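Local coordinates for protein chloride intracellular channel exc-4 (Caenorhabditis elegans, PDB 2YV9) that may insert into membranes to form chloride ion channels and is required to regulate lumen size as the excretory canal tube grows, at residues S27-Q41 with F234-Y248. Sequence-based numbering, arbitrary orientation.
Sequences SGIDARRIGADLFCQ and FIESCPADQDIIHHY
R33 and D243 meet through two matched torsions: in each, CG lies anti to the carbonyl carbon (chi1 -57° and -59°), and the arginine chain bends at chi3, turning its guanidinium side-on to the carboxylate. R33 NE reaches D243 OD2 on its syn lone pair at 2.8 Å, while R33 NH2 points almost straight at D243 OD1, 3.0 Å away, so two bonds fix the rotation of the carboxylate. S27 OG comes from above the carboxylate plane, on the face opposite R33 NH2, and donates to D243 OD1 at 2.6 Å; the same hydroxyl accepts from I29 N (ST turn) and D30 N (ST motif), so it joins the start of this loop to D243. A water links D243 OD2 with I34 O and A240 N. Replacing D243 with an alanine removes both carboxylate oxygens, which would probably leave the R33 guanidinium without its counter-charge and the S27 hydroxyl without its acceptor. One helical turn after D243, the H246 ring takes I29 CG1 over its centre, 3.5 Å from the centroid and 14° off the normal, a CH-pi contact. A36 CB packs against H247 CB at 3.7 Å, and A36 O lies over the centre of the H247 ring. At the far end, Q41, extended beyond CG, donates from NE2 to S237 OG (3.0 Å), a hydroxyl also bonded to A233 O. P239 CB abuts G35 O. The contact thus joins the loop after strand 19-25 and the start of helix 38-52, in the thioredoxin-like N-terminal domain, to the helical C-terminal part: the interdomain interface of the GST fold shared by CLIC proteins.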
ATOM      1  N   SER A  27       6.905  10.777 -12.932  1.00 26.73           N
ATOM      2  CA  SER A  27       8.107  11.535 -12.682  1.00 28.93           C
ATOM      3  C   SER A  27       7.756  12.940 -12.227  1.00 27.03           C
ATOM      4  O   SER A  27       6.846  13.539 -12.778  1.00 26.26           O
ATOM      5  CB  SER A  27       8.898  11.666 -13.969  1.00 29.28           C
ATOM      6  OG  SER A  27       9.870  12.696 -13.854  1.00 28.83           O
ATOM      7  N   GLY A  28       8.478  13.468 -11.249  1.00 27.08           N
ATOM      8  CA  GLY A  28       8.300  14.870 -10.848  1.00 29.62           C
ATOM      9  C   GLY A  28       9.022  15.844 -11.775  1.00 31.95           C
ATOM     10  O   GLY A  28       8.974  17.071 -11.552  1.00 33.41           O
ATOM     11  N   ILE A  29       9.690  15.354 -12.808  1.00 27.27           N
ATOM     12  CA  ILE A  29      10.380  16.278 -13.764  1.00 25.92           C
ATOM     13  C   ILE A  29       9.422  16.498 -14.928  1.00 38.57           C
ATOM     14  O   ILE A  29       9.140  17.647 -15.320  1.00 35.13           O
ATOM     15  CB  ILE A  29      11.732  15.669 -14.292  1.00 31.63           C
ATOM     16  CG1 ILE A  29      12.747  15.490 -13.166  1.00 31.03           C
ATOM     17  CG2 ILE A  29      12.365  16.533 -15.395  1.00 31.66           C
ATOM     18  CD1 ILE A  29      14.021  14.759 -13.634  1.00 33.99           C
ATOM     19  N   ASP A  30       8.953  15.393 -15.501  1.00 30.47           N
ATOM     20  CA  ASP A  30       7.980  15.403 -16.601  1.00 27.46           C
ATOM     21  C   ASP A  30       6.898  14.384 -16.310  1.00 34.27           C
ATOM     22  O   ASP A  30       7.131  13.183 -16.375  1.00 32.91           O
ATOM     23  CB  ASP A  30       8.647  15.063 -17.894  1.00 27.40           C
ATOM     24  CG  ASP A  30       7.698  15.091 -19.092  1.00 37.45           C
ATOM     25  OD1 ASP A  30       6.468  15.162 -18.914  1.00 35.45           O
ATOM     26  OD2 ASP A  30       8.218  15.034 -20.220  1.00 43.24           O
ATOM     27  N   ALA A  31       5.702  14.858 -16.003  1.00 35.51           N
ATOM     28  CA  ALA A  31       4.624  13.959 -15.540  1.00 30.34           C
ATOM     29  C   ALA A  31       4.124  12.971 -16.586  1.00 26.36           C
ATOM     30  O   ALA A  31       3.326  12.084 -16.238  1.00 31.03           O
ATOM     31  CB  ALA A  31       3.437  14.763 -14.971  1.00 36.10           C
ATOM     32  N   ARG A  32       4.535  13.114 -17.843  1.00 27.11           N
ATOM     33  CA  ARG A  32       4.198  12.156 -18.885  1.00 29.84           C
ATOM     34  C   ARG A  32       5.074  10.900 -18.789  1.00 31.91           C
ATOM     35  O   ARG A  32       4.747   9.895 -19.397  1.00 33.75           O
ATOM     36  CB  ARG A  32       4.358  12.765 -20.257  1.00 37.51           C
ATOM     37  CG  ARG A  32       3.440  13.999 -20.439  1.00 35.46           C
ATOM     38  CD  ARG A  32       3.755  14.764 -21.714  1.00 46.64           C
ATOM     39  NE  ARG A  32       5.151  15.215 -21.781  1.00 48.46           N
ATOM     40  CZ  ARG A  32       5.631  16.079 -22.676  1.00 58.33           C
ATOM     41  NH1 ARG A  32       4.837  16.622 -23.593  1.00 60.10           N
ATOM     42  NH2 ARG A  32       6.918  16.409 -22.648  1.00 55.87           N
ATOM     43  N   ARG A  33       6.200  11.003 -18.072  1.00 28.97           N
ATOM     44  CA  ARG A  33       7.120   9.856 -17.891  1.00 23.77           C
ATOM     45  C   ARG A  33       6.774   9.102 -16.571  1.00 21.84           C
ATOM     46  O   ARG A  33       6.426   9.684 -15.537  1.00 27.74           O
ATOM     47  CB  ARG A  33       8.570  10.309 -17.814  1.00 29.28           C
ATOM     48  CG  ARG A  33       9.090  11.120 -19.013  1.00 29.97           C
ATOM     49  CD  ARG A  33      10.628  11.062 -19.154  1.00 29.34           C
ATOM     50  NE  ARG A  33      11.337  11.644 -18.015  1.00 26.38           N
ATOM     51  CZ  ARG A  33      12.063  12.766 -17.996  1.00 30.67           C
ATOM     52  NH1 ARG A  33      12.181  13.519 -19.077  1.00 32.78           N
ATOM     53  NH2 ARG A  33      12.669  13.149 -16.886  1.00 31.38           N
ATOM     54  N   ILE A  34       6.938   7.784 -16.601  1.00 22.05           N
ATOM     55  CA  ILE A  34       6.732   6.936 -15.429  1.00 26.60           C
ATOM     56  C   ILE A  34       7.772   7.286 -14.366  1.00 26.65           C
ATOM     57  O   ILE A  34       8.893   7.597 -14.685  1.00 25.24           O
ATOM     58  CB  ILE A  34       6.791   5.438 -15.785  1.00 27.22           C
ATOM     59  CG1 ILE A  34       8.197   5.013 -16.289  1.00 28.38           C
ATOM     60  CG2 ILE A  34       5.756   5.123 -16.892  1.00 27.20           C
ATOM     61  CD1 ILE A  34       8.374   3.485 -16.330  1.00 27.17           C
ATOM     62  N   GLY A  35       7.374   7.252 -13.099  1.00 21.31           N
ATOM     63  CA  GLY A  35       8.279   7.503 -12.008  1.00 22.05           C
ATOM     64  C   GLY A  35       8.950   6.262 -11.511  1.00 23.50           C
ATOM     65  O   GLY A  35       8.905   5.208 -12.161  1.00 23.18           O
ATOM     66  N   ALA A  36       9.590   6.398 -10.360  1.00 20.86           N
ATOM     67  CA  ALA A  36      10.476   5.371  -9.808  1.00 23.59           C
ATOM     68  C   ALA A  36       9.973   4.731  -8.532  1.00 21.55           C
ATOM     69  O   ALA A  36      10.773   4.186  -7.759  1.00 27.30           O
ATOM     70  CB  ALA A  36      11.831   5.909  -9.622  1.00 23.94           C
ATOM     71  N   ASP A  37       8.662   4.706  -8.367  1.00 22.25           N
ATOM     72  CA  ASP A  37       8.064   4.101  -7.209  1.00 20.41           C
ATOM     73  C   ASP A  37       8.291   2.595  -7.318  1.00 19.77           C
ATOM     74  O   ASP A  37       7.919   1.981  -8.349  1.00 23.17           O
ATOM     75  CB  ASP A  37       6.589   4.457  -7.094  1.00 23.24           C
ATOM     76  CG  ASP A  37       5.941   3.848  -5.872  1.00 29.11           C
ATOM     77  OD1 ASP A  37       5.677   4.618  -4.915  1.00 26.85           O
ATOM     78  OD2 ASP A  37       5.666   2.613  -5.848  1.00 23.62           O
ATOM     79  N   LEU A  38       8.896   2.001  -6.267  1.00 20.19           N
ATOM     80  CA  LEU A  38       9.208   0.553  -6.385  1.00 22.83           C
ATOM     81  C   LEU A  38       7.996  -0.373  -6.357  1.00 24.62           C
ATOM     82  O   LEU A  38       7.980  -1.454  -7.001  1.00 24.04           O
ATOM     83  CB  LEU A  38      10.165   0.173  -5.290  1.00 20.79           C
ATOM     84  CG  LEU A  38      11.591   0.664  -5.439  1.00 22.88           C
ATOM     85  CD1 LEU A  38      12.360   0.495  -4.099  1.00 22.32           C
ATOM     86  CD2 LEU A  38      12.319  -0.059  -6.554  1.00 21.16           C
ATOM     87  N   PHE A  39       6.958   0.026  -5.649  1.00 20.76           N
ATOM     88  CA  PHE A  39       5.714  -0.795  -5.584  1.00 22.31           C
ATOM     89  C   PHE A  39       4.990  -0.752  -6.928  1.00 21.55           C
ATOM     90  O   PHE A  39       4.440  -1.734  -7.366  1.00 25.30           O
ATOM     91  CB  PHE A  39       4.886  -0.350  -4.407  1.00 23.45           C
ATOM     92  CG  PHE A  39       5.654  -0.420  -3.156  1.00 21.98           C
ATOM     93  CD1 PHE A  39       5.994  -1.656  -2.625  1.00 25.57           C
ATOM     94  CD2 PHE A  39       6.214   0.700  -2.604  1.00 25.70           C
ATOM     95  CE1 PHE A  39       6.774  -1.740  -1.455  1.00 32.47           C
ATOM     96  CE2 PHE A  39       7.012   0.590  -1.462  1.00 27.95           C
ATOM     97  CZ  PHE A  39       7.266  -0.622  -0.895  1.00 28.90           C
ATOM     98  N   CYS A  40       5.036   0.401  -7.599  1.00 22.60           N
ATOM     99  CA  CYS A  40       4.457   0.484  -8.943  1.00 21.80           C
ATOM    100  C   CYS A  40       5.191  -0.462  -9.915  1.00 19.28           C
ATOM    101  O   CYS A  40       4.580  -1.149 -10.745  1.00 22.19           O
ATOM    102  CB  CYS A  40       4.565   1.883  -9.473  1.00 22.28           C
ATOM    103  SG  CYS A  40       3.382   3.061  -8.618  1.00 25.23           S
ATOM    104  N   GLN A  41       6.513  -0.437  -9.848  1.00 21.27           N
ATOM    105  CA  GLN A  41       7.270  -1.338 -10.756  1.00 20.96           C
ATOM    106  C   GLN A  41       7.040  -2.827 -10.421  1.00 21.01           C
ATOM    107  O   GLN A  41       6.938  -3.664 -11.302  1.00 21.89           O
ATOM    108  CB  GLN A  41       8.742  -1.094 -10.815  1.00 19.00           C
ATOM    109  CG  GLN A  41       9.273  -1.738 -12.068  1.00 19.39           C
ATOM    110  CD  GLN A  41      10.752  -1.493 -12.431  1.00 19.65           C
ATOM    111  OE1 GLN A  41      11.511  -0.798 -11.735  1.00 21.66           O
ATOM    112  NE2 GLN A  41      11.175  -2.113 -13.544  1.00 22.14           N
ATOM    113  N   PHE A 234      10.568  -6.345 -16.883  1.00 21.15           N
ATOM    114  CA  PHE A 234      11.422  -5.353 -16.254  1.00 25.92           C
ATOM    115  C   PHE A 234      11.645  -4.123 -17.147  1.00 23.89           C
ATOM    116  O   PHE A 234      11.495  -2.940 -16.718  1.00 25.92           O
ATOM    117  CB  PHE A 234      12.758  -5.969 -15.845  1.00 23.23           C
ATOM    118  CG  PHE A 234      13.715  -4.943 -15.282  1.00 20.83           C
ATOM    119  CD1 PHE A 234      13.594  -4.542 -13.945  1.00 25.61           C
ATOM    120  CD2 PHE A 234      14.636  -4.284 -16.098  1.00 24.20           C
ATOM    121  CE1 PHE A 234      14.404  -3.585 -13.438  1.00 25.21           C
ATOM    122  CE2 PHE A 234      15.478  -3.286 -15.560  1.00 20.88           C
ATOM    123  CZ  PHE A 234      15.330  -2.955 -14.213  1.00 20.06           C
ATOM    124  N   ILE A 235      12.025  -4.402 -18.400  1.00 25.24           N
ATOM    125  CA  ILE A 235      12.398  -3.348 -19.315  1.00 22.38           C
ATOM    126  C   ILE A 235      11.229  -2.396 -19.506  1.00 23.43           C
ATOM    127  O   ILE A 235      11.411  -1.149 -19.427  1.00 26.71           O
ATOM    128  CB  ILE A 235      12.856  -3.903 -20.658  1.00 25.63           C
ATOM    129  CG1 ILE A 235      14.109  -4.774 -20.492  1.00 28.42           C
ATOM    130  CG2 ILE A 235      13.134  -2.766 -21.649  1.00 27.07           C
ATOM    131  CD1 ILE A 235      14.386  -5.646 -21.753  1.00 27.62           C
ATOM    132  N   GLU A 236      10.047  -2.945 -19.741  1.00 24.36           N
ATOM    133  CA  GLU A 236       8.885  -2.095 -20.082  1.00 27.46           C
ATOM    134  C   GLU A 236       8.457  -1.200 -18.916  1.00 27.69           C
ATOM    135  O   GLU A 236       7.926  -0.105 -19.122  1.00 28.97           O
ATOM    136  CB  GLU A 236       7.715  -2.951 -20.573  1.00 29.08           C
ATOM    137  CG  GLU A 236       7.978  -3.559 -21.968  1.00 33.55           C
ATOM    138  CD  GLU A 236       8.447  -2.541 -22.984  1.00 46.37           C
ATOM    139  OE1 GLU A 236       7.708  -1.560 -23.201  1.00 45.25           O
ATOM    140  OE2 GLU A 236       9.559  -2.709 -23.547  1.00 46.42           O
ATOM    141  N   SER A 237       8.714  -1.652 -17.695  1.00 23.83           N
ATOM    142  CA  SER A 237       8.265  -0.943 -16.488  1.00 23.76           C
ATOM    143  C   SER A 237       9.370  -0.131 -15.840  1.00 25.07           C
ATOM    144  O   SER A 237       9.175   0.398 -14.753  1.00 25.77           O
ATOM    145  CB  SER A 237       7.742  -1.953 -15.480  1.00 24.59           C
ATOM    146  OG  SER A 237       8.777  -2.900 -15.148  1.00 22.05           O
ATOM    147  N   CYS A 238      10.531  -0.049 -16.469  1.00 24.50           N
ATOM    148  CA  CYS A 238      11.712   0.527 -15.816  1.00 21.42           C
ATOM    149  C   CYS A 238      11.791   2.026 -16.094  1.00 22.14           C
ATOM    150  O   CYS A 238      11.770   2.455 -17.271  1.00 22.54           O
ATOM    151  CB  CYS A 238      12.995  -0.159 -16.312  1.00 25.62           C
ATOM    152  SG  CYS A 238      14.491   0.438 -15.476  1.00 24.98           S
ATOM    153  N   PRO A 239      11.877   2.838 -15.017  1.00 21.49           N
ATOM    154  CA  PRO A 239      11.929   4.269 -15.273  1.00 21.32           C
ATOM    155  C   PRO A 239      13.249   4.680 -15.834  1.00 22.97           C
ATOM    156  O   PRO A 239      14.219   3.985 -15.642  1.00 23.81           O
ATOM    157  CB  PRO A 239      11.755   4.876 -13.890  1.00 24.07           C
ATOM    158  CG  PRO A 239      12.275   3.885 -12.990  1.00 24.74           C
ATOM    159  CD  PRO A 239      11.877   2.557 -13.594  1.00 21.28           C
ATOM    160  N   ALA A 240      13.294   5.863 -16.478  1.00 23.24           N
ATOM    161  CA  ALA A 240      14.564   6.419 -16.949  1.00 23.56           C
ATOM    162  C   ALA A 240      15.513   6.780 -15.792  1.00 23.07           C
ATOM    163  O   ALA A 240      15.079   7.080 -14.644  1.00 22.90           O
ATOM    164  CB  ALA A 240      14.293   7.712 -17.833  1.00 23.19           C
ATOM    165  N   ASP A 241      16.824   6.745 -16.100  1.00 25.00           N
ATOM    166  CA  ASP A 241      17.845   7.065 -15.127  1.00 22.17           C
ATOM    167  C   ASP A 241      17.548   8.370 -14.370  1.00 22.26           C
ATOM    168  O   ASP A 241      17.678   8.463 -13.141  1.00 25.24           O
ATOM    169  CB  ASP A 241      19.209   7.265 -15.783  1.00 25.79           C
ATOM    170  CG  ASP A 241      19.663   6.098 -16.648  1.00 26.16           C
ATOM    171  OD1 ASP A 241      19.227   4.911 -16.454  1.00 24.32           O
ATOM    172  OD2 ASP A 241      20.503   6.387 -17.523  1.00 30.09           O
ATOM    173  N   GLN A 242      17.144   9.390 -15.134  1.00 23.64           N
ATOM    174  CA  GLN A 242      16.939  10.706 -14.554  1.00 26.43           C
ATOM    175  C   GLN A 242      15.790  10.732 -13.570  1.00 24.67           C
ATOM    176  O   GLN A 242      15.833  11.481 -12.580  1.00 23.87           O
ATOM    177  CB  GLN A 242      16.663  11.733 -15.644  1.00 28.04           C
ATOM    178  CG  GLN A 242      17.861  12.014 -16.548  1.00 32.37           C
ATOM    179  CD  GLN A 242      18.164  10.902 -17.504  1.00 26.31           C
ATOM    180  OE1 GLN A 242      17.298  10.090 -17.862  1.00 27.66           O
ATOM    181  NE2 GLN A 242      19.393  10.885 -17.988  1.00 31.98           N
ATOM    182  N   ASP A 243      14.775   9.900 -13.830  1.00 22.24           N
ATOM    183  CA  ASP A 243      13.629   9.828 -12.955  1.00 21.23           C
ATOM    184  C   ASP A 243      13.929   8.995 -11.686  1.00 23.51           C
ATOM    185  O   ASP A 243      13.352   9.237 -10.640  1.00 22.26           O
ATOM    186  CB  ASP A 243      12.380   9.340 -13.697  1.00 24.74           C
ATOM    187  CG  ASP A 243      12.042  10.243 -14.831  1.00 24.05           C
ATOM    188  OD1 ASP A 243      12.106  11.467 -14.511  1.00 25.04           O
ATOM    189  OD2 ASP A 243      11.855   9.771 -15.982  1.00 26.39           O
ATOM    190  N   ILE A 244      14.852   8.032 -11.781  1.00 20.30           N
ATOM    191  CA  ILE A 244      15.259   7.321 -10.599  1.00 21.25           C
ATOM    192  C   ILE A 244      16.043   8.301  -9.698  1.00 20.79           C
ATOM    193  O   ILE A 244      15.787   8.395  -8.501  1.00 23.89           O
ATOM    194  CB  ILE A 244      16.149   6.095 -10.939  1.00 27.92           C
ATOM    195  CG1 ILE A 244      15.336   5.052 -11.732  1.00 23.92           C
ATOM    196  CG2 ILE A 244      16.687   5.469  -9.622  1.00 24.16           C
ATOM    197  CD1 ILE A 244      16.175   3.880 -12.384  1.00 22.09           C
ATOM    198  N   ILE A 245      17.003   9.011 -10.300  1.00 23.35           N
ATOM    199  CA  ILE A 245      17.826   9.991  -9.559  1.00 22.85           C
ATOM    200  C   ILE A 245      16.927  11.038  -8.924  1.00 22.88           C
ATOM    201  O   ILE A 245      17.013  11.312  -7.717  1.00 25.43           O
ATOM    202  CB  ILE A 245      18.869  10.623 -10.471  1.00 25.63           C
ATOM    203  CG1 ILE A 245      19.919   9.602 -10.917  1.00 29.78           C
ATOM    204  CG2 ILE A 245      19.578  11.753  -9.739  1.00 27.32           C
ATOM    205  CD1 ILE A 245      20.533   9.950 -12.278  1.00 31.46           C
ATOM    206  N   HIS A 246      15.973  11.566  -9.690  1.00 25.02           N
ATOM    207  CA  HIS A 246      15.097  12.608  -9.171  1.00 24.84           C
ATOM    208  C   HIS A 246      14.199  12.152  -8.037  1.00 25.91           C
ATOM    209  O   HIS A 246      13.974  12.883  -7.097  1.00 28.85           O
ATOM    210  CB  HIS A 246      14.255  13.161 -10.300  1.00 28.30           C
ATOM    211  CG  HIS A 246      13.568  14.440  -9.946  1.00 27.56           C
ATOM    212  ND1 HIS A 246      12.249  14.496  -9.551  1.00 29.61           N
ATOM    213  CD2 HIS A 246      14.037  15.710  -9.884  1.00 31.56           C
ATOM    214  CE1 HIS A 246      11.928  15.754  -9.286  1.00 37.56           C
ATOM    215  NE2 HIS A 246      12.997  16.509  -9.471  1.00 33.83           N
ATOM    216  N   HIS A 247      13.759  10.886  -8.105  1.00 24.82           N
ATOM    217  CA  HIS A 247      12.934  10.316  -7.076  1.00 24.34           C
ATOM    218  C   HIS A 247      13.637  10.415  -5.730  1.00 25.49           C
ATOM    219  O   HIS A 247      13.031  10.868  -4.757  1.00 28.30           O
ATOM    220  CB  HIS A 247      12.592   8.858  -7.473  1.00 22.04           C
ATOM    221  CG  HIS A 247      11.921   8.061  -6.404  1.00 24.84           C
ATOM    222  ND1 HIS A 247      10.550   7.993  -6.270  1.00 31.26           N
ATOM    223  CD2 HIS A 247      12.434   7.252  -5.446  1.00 29.33           C
ATOM    224  CE1 HIS A 247      10.249   7.168  -5.280  1.00 37.17           C
ATOM    225  NE2 HIS A 247      11.374   6.719  -4.751  1.00 36.08           N
ATOM    226  N   TYR A 248      14.896   9.970  -5.678  1.00 26.91           N
ATOM    227  CA  TYR A 248      15.629   9.956  -4.412  1.00 26.28           C
ATOM    228  C   TYR A 248      16.002  11.405  -4.086  1.00 33.01           C
ATOM    229  O   TYR A 248      15.952  11.785  -2.934  1.00 31.27           O
ATOM    230  CB  TYR A 248      16.841   9.063  -4.442  1.00 30.14           C
ATOM    231  CG  TYR A 248      16.450   7.603  -4.466  1.00 22.33           C
ATOM    232  CD1 TYR A 248      16.185   6.924  -3.299  1.00 25.28           C
ATOM    233  CD2 TYR A 248      16.264   6.961  -5.668  1.00 24.02           C
ATOM    234  CE1 TYR A 248      15.791   5.600  -3.335  1.00 22.99           C
ATOM    235  CE2 TYR A 248      15.890   5.656  -5.737  1.00 22.87           C
ATOM    236  CZ  TYR A 248      15.643   4.971  -4.541  1.00 26.30           C
ATOM    237  OH  TYR A 248      15.205   3.657  -4.616  1.00 23.96           O
TER
HETATM  238  O   HOH W   1      10.435  12.453  -9.581  1.00 30.93           O
HETATM  239  O   HOH W   2      10.882   7.476 -16.587  1.00 24.56           O
HETATM  240  O   HOH W   3       9.116   8.815  -8.734  1.00 27.21           O